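Inositol dehydrogenase (Lactobacillus casei, PDB 4MKX) probably oxidises scyllo-inositol with an NAD cofactor, as a sugar alcohol dehydrogenase of the Gfo/Idh/MocA family. Local coordinates at residues G190-I203 against M239-R253. Sequence-based numbering, arbitrary orientation.
Sequences GLFLDMSIHDIDVI and MQLEDKTMAILVAGR
Leu191 turns its CG away from the backbone N (chi1 -179°), and Arg253 runs out extended from CG to NE, which brings the two chains alongside each other, running opposite ways, with Leu191 CD1 3.6 Å from Arg253 NE. Beyond that apolar flank the guanidinium reaches Asp194: Arg253 NH2 lies 3.0 Å from Asp194 OD2 in a salt bridge whose hydrogen bond is weak, bent to 128°, the two planes standing 73° apart. Gly190 O also lies near the guanidinium edge, while Met195 CG sits over one face. With Arg253 replaced by an alanine, the Asp194 carboxylate would probably lose this charged partner and Leu191 CD1 the chain it lies against. Ala251 CB is touched by Leu191 CG, Met195 CB and Ser196 OG.

The apolar contact continues along helix 197-203, nearly antiparallel to strand 246-252. Ile203 CD1 touches both Met239 CE, at 3.6 Å, and Leu249 CD2, at 3.7 Å, so one methyl bridges two neighbouring strands of the C-terminal domain's mixed sheet. Leu249 CD2 also packs on Asp199 CB, while the carboxylate of Asp199 turns to Ser167, Ser169 and Arg141. One water accepts from Ser196 OG and donates to Asp199 OD2 and Val250 O. Hydrocarbon thus makes most of the contacts between these two segments, with polar links at the water and an ion pair at Arg253, where the chain turns a corner.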
loop_
_atom_site.group_PDB
_atom_site.type_symbol
_atom_site.label_atom_id
_atom_site.label_comp_id
_atom_site.label_asym_id
_atom_site.label_seq_id
_atom_site.Cartn_x
_atom_site.Cartn_y
_atom_site.Cartn_z
ATOM N N GLY A 190 0.547 33.038 13.279
ATOM C CA GLY A 190 1.735 32.294 12.901
ATOM C C GLY A 190 1.414 30.888 12.433
ATOM O O GLY A 190 0.329 30.369 12.695
ATOM N N LEU A 191 2.363 30.270 11.738
ATOM C CA LEU A 191 2.181 28.917 11.231
ATOM C C LEU A 191 2.226 27.855 12.320
ATOM O O LEU A 191 1.405 26.935 12.338
ATOM C CB LEU A 191 3.250 28.616 10.173
ATOM C CG LEU A 191 3.210 27.239 9.506
ATOM C CD1 LEU A 191 1.990 27.107 8.625
ATOM C CD2 LEU A 191 4.486 27.003 8.690
ATOM N N PHE A 192 3.187 27.969 13.228
ATOM C CA PHE A 192 3.378 26.920 14.215
ATOM C C PHE A 192 2.288 26.975 15.281
ATOM O O PHE A 192 1.849 25.942 15.789
ATOM C CB PHE A 192 4.789 26.997 14.801
ATOM C CG PHE A 192 5.872 26.864 13.760
ATOM C CD1 PHE A 192 6.173 25.621 13.215
ATOM C CD2 PHE A 192 6.576 27.977 13.318
ATOM C CE1 PHE A 192 7.166 25.487 12.251
ATOM C CE2 PHE A 192 7.569 27.851 12.351
ATOM C CZ PHE A 192 7.858 26.602 11.812
ATOM N N LEU A 193 1.842 28.184 15.598
ATOM C CA LEU A 193 0.726 28.362 16.517
ATOM C C LEU A 193 -0.539 27.755 15.925
ATOM O O LEU A 193 -1.295 27.058 16.611
ATOM C CB LEU A 193 0.494 29.850 16.770
ATOM C CG LEU A 193 -0.318 30.204 18.008
ATOM C CD1 LEU A 193 0.617 30.298 19.204
ATOM C CD2 LEU A 193 -1.093 31.503 17.781
ATOM N N ASP A 194 -0.775 28.030 14.648
ATOM C CA ASP A 194 -1.992 27.574 13.987
ATOM C C ASP A 194 -1.992 26.075 13.706
ATOM O O ASP A 194 -2.985 25.380 13.948
ATOM C CB ASP A 194 -2.202 28.340 12.675
ATOM C CG ASP A 194 -2.610 29.784 12.896
ATOM O OD1 ASP A 194 -3.136 30.098 13.988
ATOM O OD2 ASP A 194 -2.414 30.603 11.967
ATOM N N MET A 195 -0.870 25.578 13.196
ATOM C CA MET A 195 -0.824 24.237 12.614
ATOM C C MET A 195 -0.149 23.164 13.469
ATOM O O MET A 195 -0.441 21.978 13.313
ATOM C CB MET A 195 -0.119 24.284 11.246
ATOM C CG MET A 195 -0.897 25.009 10.171
ATOM S SD MET A 195 -2.491 24.227 9.866
ATOM C CE MET A 195 -1.971 22.715 9.051
ATOM N N SER A 196 0.763 23.560 14.352
ATOM C CA SER A 196 1.611 22.571 15.005
ATOM C C SER A 196 1.273 22.271 16.458
ATOM O O SER A 196 1.909 21.412 17.060
ATOM C CB SER A 196 3.076 23.004 14.925
ATOM O OG SER A 196 3.450 23.220 13.578
ATOM N N ILE A 197 0.303 22.986 17.028
ATOM C CA ILE A 197 -0.052 22.757 18.418
ATOM C C ILE A 197 -0.486 21.314 18.669
ATOM O O ILE A 197 -0.104 20.726 19.675
ATOM C CB ILE A 197 -1.130 23.751 18.921
ATOM C CG1 ILE A 197 -0.521 25.144 19.033
ATOM C CG2 ILE A 197 -1.634 23.349 20.298
ATOM C CD1 ILE A 197 -1.284 26.086 19.958
ATOM N N HIS A 198 -1.253 20.725 17.749
ATOM C CA HIS A 198 -1.659 19.340 17.928
ATOM C C HIS A 198 -0.467 18.398 17.849
ATOM O O HIS A 198 -0.436 17.367 18.527
ATOM C CB HIS A 198 -2.690 18.916 16.889
ATOM C CG HIS A 198 -4.021 19.581 17.034
ATOM N ND1 HIS A 198 -4.823 19.411 18.141
ATOM C CD2 HIS A 198 -4.701 20.398 16.195
ATOM C CE1 HIS A 198 -5.934 20.108 17.986
ATOM N NE2 HIS A 198 -5.891 20.707 16.806
ATOM N N ASP A 199 0.510 18.740 17.016
ATOM C CA ASP A 199 1.713 17.926 16.901
ATOM C C ASP A 199 2.560 17.999 18.169
ATOM O O ASP A 199 3.081 16.987 18.634
ATOM C CB ASP A 199 2.530 18.363 15.686
ATOM C CG ASP A 199 1.816 18.091 14.380
ATOM O OD1 ASP A 199 1.417 16.930 14.147
ATOM O OD2 ASP A 199 1.648 19.038 13.586
ATOM N N ILE A 200 2.682 19.199 18.729
ATOM C CA ILE A 200 3.371 19.364 20.002
ATOM C C ILE A 200 2.700 18.513 21.073
ATOM O O ILE A 200 3.362 17.770 21.796
ATOM C CB ILE A 200 3.434 20.844 20.405
ATOM C CG1 ILE A 200 4.413 21.586 19.483
ATOM C CG2 ILE A 200 3.892 20.993 21.853
ATOM C CD1 ILE A 200 4.192 23.075 19.456
ATOM N N ASP A 201 1.374 18.578 21.154
ATOM C CA ASP A 201 0.680 17.757 22.125
ATOM C C ASP A 201 0.880 16.256 21.912
ATOM O O ASP A 201 1.060 15.493 22.867
ATOM C CB ASP A 201 -0.803 18.095 22.125
ATOM C CG ASP A 201 -1.542 17.373 23.216
ATOM O OD1 ASP A 201 -1.315 17.712 24.408
ATOM O OD2 ASP A 201 -2.326 16.451 22.889
ATOM N N VAL A 202 0.860 15.820 20.653
ATOM C CA VAL A 202 1.108 14.423 20.345
ATOM C C VAL A 202 2.487 13.967 20.832
ATOM O O VAL A 202 2.620 12.887 21.397
ATOM C CB VAL A 202 0.947 14.149 18.815
ATOM C CG1 VAL A 202 1.830 13.017 18.354
ATOM C CG2 VAL A 202 -0.510 13.878 18.481
ATOM N N ILE A 203 3.491 14.804 20.633
ATOM C CA ILE A 203 4.842 14.489 21.074
ATOM C C ILE A 203 4.893 14.317 22.600
ATOM O O ILE A 203 5.397 13.300 23.113
ATOM C CB ILE A 203 5.817 15.551 20.568
ATOM C CG1 ILE A 203 6.006 15.367 19.060
ATOM C CG2 ILE A 203 7.169 15.439 21.266
ATOM C CD1 ILE A 203 6.491 16.604 18.346
ATOM N N MET A 239 13.651 19.531 16.996
ATOM C CA MET A 239 13.485 19.764 18.424
ATOM C C MET A 239 14.234 18.706 19.198
ATOM O O MET A 239 14.233 17.527 18.844
ATOM C CB MET A 239 11.997 19.726 18.788
ATOM C CG MET A 239 11.164 20.646 17.936
ATOM S SD MET A 239 9.502 20.868 18.583
ATOM C CE MET A 239 8.930 19.188 18.507
ATOM N N GLN A 240 14.879 19.131 20.277
ATOM C CA GLN A 240 15.557 18.201 21.141
ATOM C C GLN A 240 14.764 18.217 22.431
ATOM O O GLN A 240 14.510 19.287 22.989
ATOM C CB GLN A 240 16.963 18.708 21.411
ATOM C CG GLN A 240 17.848 17.744 22.157
ATOM C CD GLN A 240 19.304 18.193 22.082
ATOM O OE1 GLN A 240 19.619 19.347 22.381
ATOM N NE2 GLN A 240 20.179 17.301 21.656
ATOM N N LEU A 241 14.356 17.040 22.883
ATOM C CA LEU A 241 13.553 16.958 24.106
ATOM C C LEU A 241 14.489 16.801 25.306
ATOM O O LEU A 241 15.701 16.665 25.133
ATOM C CB LEU A 241 12.566 15.800 24.020
ATOM C CG LEU A 241 11.249 16.027 23.265
ATOM C CD1 LEU A 241 11.431 16.532 21.834
ATOM C CD2 LEU A 241 10.429 14.744 23.275
ATOM N N GLU A 242 13.929 16.817 26.515
ATOM C CA GLU A 242 14.738 16.833 27.739
ATOM C C GLU A 242 15.714 15.665 27.910
ATOM O O GLU A 242 16.760 15.822 28.548
ATOM C CB GLU A 242 13.827 16.925 28.968
ATOM C CG GLU A 242 13.154 15.612 29.309
ATOM C CD GLU A 242 12.092 15.762 30.368
ATOM O OE1 GLU A 242 12.236 16.648 31.244
ATOM O OE2 GLU A 242 11.105 14.997 30.312
ATOM N N ASP A 243 15.387 14.499 27.356
ATOM C CA ASP A 243 16.242 13.326 27.490
ATOM C C ASP A 243 17.017 13.050 26.205
ATOM O O ASP A 243 17.502 11.941 25.992
ATOM C CB ASP A 243 15.414 12.098 27.845
ATOM C CG ASP A 243 14.453 11.722 26.745
ATOM O OD1 ASP A 243 13.859 12.656 26.157
ATOM O OD2 ASP A 243 14.304 10.510 26.472
ATOM N N LYS A 244 17.123 14.087 25.376
ATOM C CA LYS A 244 17.827 14.047 24.094
ATOM C C LYS A 244 17.027 13.306 23.019
ATOM O O LYS A 244 17.589 12.906 22.001
ATOM C CB LYS A 244 19.237 13.467 24.231
ATOM C CG LYS A 244 20.106 14.180 25.266
ATOM C CD LYS A 244 20.511 15.554 24.787
ATOM C CE LYS A 244 21.585 16.168 25.682
ATOM N NZ LYS A 244 20.990 16.885 26.838
ATOM N N THR A 245 15.722 13.143 23.263
ATOM C CA THR A 245 14.803 12.586 22.261
ATOM C C THR A 245 14.686 13.576 21.137
ATOM O O THR A 245 14.724 14.789 21.364
ATOM C CB THR A 245 13.381 12.372 22.835
ATOM O OG1 THR A 245 13.430 11.366 23.841
ATOM C CG2 THR A 245 12.396 11.932 21.743
ATOM N N MET A 246 14.500 13.076 19.923
ATOM C CA MET A 246 14.468 13.974 18.793
ATOM C C MET A 246 13.058 14.077 18.262
ATOM O O MET A 246 12.312 13.115 18.299
ATOM C CB MET A 246 15.405 13.450 17.714
ATOM C CG MET A 246 16.825 13.334 18.212
ATOM S SD MET A 246 17.916 12.552 17.028
ATOM C CE MET A 246 17.457 10.851 17.185
ATOM N N ALA A 247 12.708 15.253 17.764
ATOM C CA ALA A 247 11.426 15.408 17.086
ATOM C C ALA A 247 11.581 16.304 15.878
ATOM O O ALA A 247 12.379 17.232 15.867
ATOM C CB ALA A 247 10.358 15.959 18.027
ATOM N N ILE A 248 10.812 15.992 14.843
ATOM C CA ILE A 248 10.828 16.748 13.606
ATOM C C ILE A 248 9.404 17.170 13.317
ATOM O O ILE A 248 8.487 16.347 13.398
ATOM C CB ILE A 248 11.310 15.859 12.449
ATOM C CG1 ILE A 248 12.765 15.453 12.680
ATOM C CG2 ILE A 248 11.177 16.586 11.118
ATOM C CD1 ILE A 248 13.273 14.456 11.691
ATOM N N LEU A 249 9.199 18.448 13.009
ATOM C CA LEU A 249 7.868 18.917 12.629
ATOM C C LEU A 249 7.892 19.503 11.234
ATOM O O LEU A 249 8.856 20.143 10.849
ATOM C CB LEU A 249 7.386 20.011 13.580
ATOM C CG LEU A 249 7.158 19.645 15.034
ATOM C CD1 LEU A 249 6.577 20.853 15.761
ATOM C CD2 LEU A 249 6.224 18.455 15.127
ATOM N N VAL A 250 6.821 19.291 10.479
ATOM C CA VAL A 250 6.613 20.068 9.262
ATOM C C VAL A 250 5.183 20.575 9.315
ATOM O O VAL A 250 4.269 19.836 9.673
ATOM C CB VAL A 250 6.843 19.252 7.977
ATOM C CG1 VAL A 250 6.377 20.055 6.767
ATOM C CG2 VAL A 250 8.310 18.906 7.815
ATOM N N ALA A 251 5.000 21.855 9.014
ATOM C CA ALA A 251 3.676 22.463 8.991
ATOM C C ALA A 251 3.549 23.180 7.668
ATOM O O ALA A 251 4.515 23.731 7.149
ATOM C CB ALA A 251 3.505 23.439 10.133
ATOM N N GLY A 252 2.354 23.181 7.105
ATOM C CA GLY A 252 2.199 23.823 5.831
ATOM C C GLY A 252 0.757 24.110 5.534
ATOM O O GLY A 252 -0.144 23.626 6.222
ATOM N N ARG A 253 0.550 24.902 4.493
ATOM C CA ARG A 253 -0.792 25.278 4.094
ATOM C C ARG A 253 -1.036 24.957 2.634
ATOM O O ARG A 253 -2.063 25.347 2.076
ATOM C CB ARG A 253 -0.990 26.769 4.345
ATOM C CG ARG A 253 -0.600 27.207 5.739
ATOM C CD ARG A 253 -0.896 28.679 5.941
ATOM N NE ARG A 253 -0.681 29.106 7.322
ATOM C CZ ARG A 253 -1.557 28.917 8.309
ATOM N NH1 ARG A 253 -2.705 28.293 8.077
ATOM N NH2 ARG A 253 -1.274 29.350 9.530
HETATM O O HOH W 1 3.533 20.674 12.470
#